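Local coordinates for alpha-hemoglobin stabilizing protein (Homo sapiens, PDB 1Z8U) that binds free alpha-hemoglobin as a chaperone and keeps it from aggregating and precipitating during normal erythroid cell development, at residues K16-S19 and V20-Q24. The protein carries 1 engineered substitution. Residues are numbered along the deposited sequence; the frame is centred on the assembly and turned at random.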
loop_
_atom_site.group_PDB
_atom_site.type_symbol
_atom_site.label_atom_id
_atom_site.label_comp_id
_atom_site.label_asym_id
_atom_site.label_seq_id
_atom_site.Cartn_x
_atom_site.Cartn_y
_atom_site.Cartn_z
ATOM N N LYS A 16 -10.022 6.024 12.323
ATOM C CA LYS A 16 -9.642 4.951 13.221
ATOM C C LYS A 16 -8.857 3.978 12.357
ATOM O O LYS A 16 -7.753 3.548 12.712
ATOM C CB LYS A 16 -10.881 4.264 13.805
ATOM C CG LYS A 16 -10.563 3.352 14.988
ATOM C CD LYS A 16 -11.812 2.747 15.608
ATOM C CE LYS A 16 -11.464 1.965 16.870
ATOM N NZ LYS A 16 -10.468 0.883 16.609
ATOM N N GLU A 17 -9.440 3.655 11.207
ATOM C CA GLU A 17 -8.819 2.752 10.246
ATOM C C GLU A 17 -7.456 3.312 9.836
ATOM O O GLU A 17 -6.498 2.568 9.655
ATOM C CB GLU A 17 -9.730 2.601 9.018
ATOM C CG GLU A 17 -11.118 2.022 9.351
ATOM C CD GLU A 17 -12.143 2.187 8.232
ATOM O OE1 GLU A 17 -13.294 1.722 8.401
ATOM O OE2 GLU A 17 -11.803 2.781 7.188
ATOM N N PHE A 18 -7.374 4.632 9.711
ATOM C CA PHE A 18 -6.133 5.285 9.325
ATOM C C PHE A 18 -5.067 5.168 10.412
ATOM O O PHE A 18 -3.865 5.135 10.123
ATOM C CB PHE A 18 -6.386 6.763 9.020
ATOM C CG PHE A 18 -5.215 7.453 8.386
ATOM C CD1 PHE A 18 -4.806 7.110 7.099
ATOM C CD2 PHE A 18 -4.509 8.425 9.076
ATOM C CE1 PHE A 18 -3.713 7.725 6.512
ATOM C CE2 PHE A 18 -3.412 9.052 8.503
ATOM C CZ PHE A 18 -3.012 8.700 7.216
ATOM N N SER A 19 -5.504 5.104 11.665
ATOM C CA SER A 19 -4.570 4.999 12.777
ATOM C C SER A 19 -3.990 3.605 12.907
ATOM O O SER A 19 -2.803 3.450 13.179
ATOM C CB SER A 19 -5.244 5.405 14.083
ATOM O OG SER A 19 -5.424 6.807 14.122
ATOM N N VAL A 20 -4.819 2.584 12.725
ATOM C CA VAL A 20 -4.299 1.230 12.814
ATOM C C VAL A 20 -3.291 1.071 11.674
ATOM O O VAL A 20 -2.278 0.381 11.820
ATOM C CB VAL A 20 -5.414 0.160 12.706
ATOM C CG1 VAL A 20 -6.295 0.419 11.513
ATOM C CG2 VAL A 20 -4.787 -1.202 12.591
ATOM N N LEU A 21 -3.560 1.737 10.550
ATOM C CA LEU A 21 -2.656 1.686 9.406
ATOM C C LEU A 21 -1.350 2.335 9.843
ATOM O O LEU A 21 -0.278 1.731 9.759
ATOM C CB LEU A 21 -3.229 2.471 8.216
ATOM C CG LEU A 21 -2.805 2.127 6.777
ATOM C CD1 LEU A 21 -2.581 3.420 5.994
ATOM C CD2 LEU A 21 -1.549 1.275 6.755
ATOM N N LEU A 22 -1.451 3.575 10.315
ATOM C CA LEU A 22 -0.286 4.323 10.758
ATOM C C LEU A 22 0.432 3.635 11.914
ATOM O O LEU A 22 1.659 3.499 11.894
ATOM C CB LEU A 22 -0.692 5.731 11.192
ATOM C CG LEU A 22 -1.280 6.719 10.183
ATOM C CD1 LEU A 22 -1.646 8.002 10.930
ATOM C CD2 LEU A 22 -0.284 7.022 9.061
ATOM N N ASN A 23 -0.334 3.194 12.914
ATOM C CA ASN A 23 0.238 2.552 14.101
ATOM C C ASN A 23 0.934 1.218 13.885
ATOM O O ASN A 23 1.784 0.831 14.686
ATOM C CB ASN A 23 -0.825 2.370 15.192
ATOM C CG ASN A 23 -1.420 3.687 15.666
ATOM O OD1 ASN A 23 -0.722 4.697 15.792
ATOM N ND2 ASN A 23 -2.718 3.676 15.947
ATOM N N GLN A 24 0.585 0.501 12.824
ATOM C CA GLN A 24 1.225 -0.787 12.593
ATOM C C GLN A 24 2.532 -0.648 11.839
ATOM O O GLN A 24 3.237 -1.632 11.652
ATOM C CB GLN A 24 0.290 -1.744 11.836
ATOM C CG GLN A 24 -0.184 -1.238 10.478
ATOM C CD GLN A 24 -1.049 -2.247 9.751
ATOM O OE1 GLN A 24 -1.824 -2.978 10.369
ATOM N NE2 GLN A 24 -0.932 -2.282 8.429
#
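Phe18 O takes the amide of Leu22, with Leu22 N 2.9 Å away and the N-H nearly straight at 165°. Two residues earlier, Lys16 O receives Val20 N at 3.1 Å. Both are i to i+4 helix bonds; the first sets Leu22 one turn beyond Phe18 on the same side of the helix. With CG anti to the backbone N (chi1 -170°) and beside the carbonyl carbon, the Phe18 ring is carried toward that next turn. There Leu22 CG covers one face in a CH-pi contact, 3.9 Å from the ring centroid and offset toward the rim, while Leu22 CD2 lies 3.7 Å from Phe18 CZ. Leu21 meets the ring more loosely and obliquely, its CD1 4.4 Å from Phe18 CD1. With an alanine in place of Phe18 the ring face under Leu22 CG is gone, which would probably open a gap between Leu22 and Leu74 and Leu77 of helix 60-86 and leave the Tyr48 ring of helix 34-52 without its edge-to-face partner. Elsewhere along the helix Ser19 OG hydrogen-bonds with Leu15 O, Glu17 OE2 with Tyr52 OH, and Gln24 NE2 with the chain of another protein. Phe18, Leu21 and Leu22 thus form the buried face near the C-terminal end of an amphipathic helix in the three-helix bundle of this chaperone.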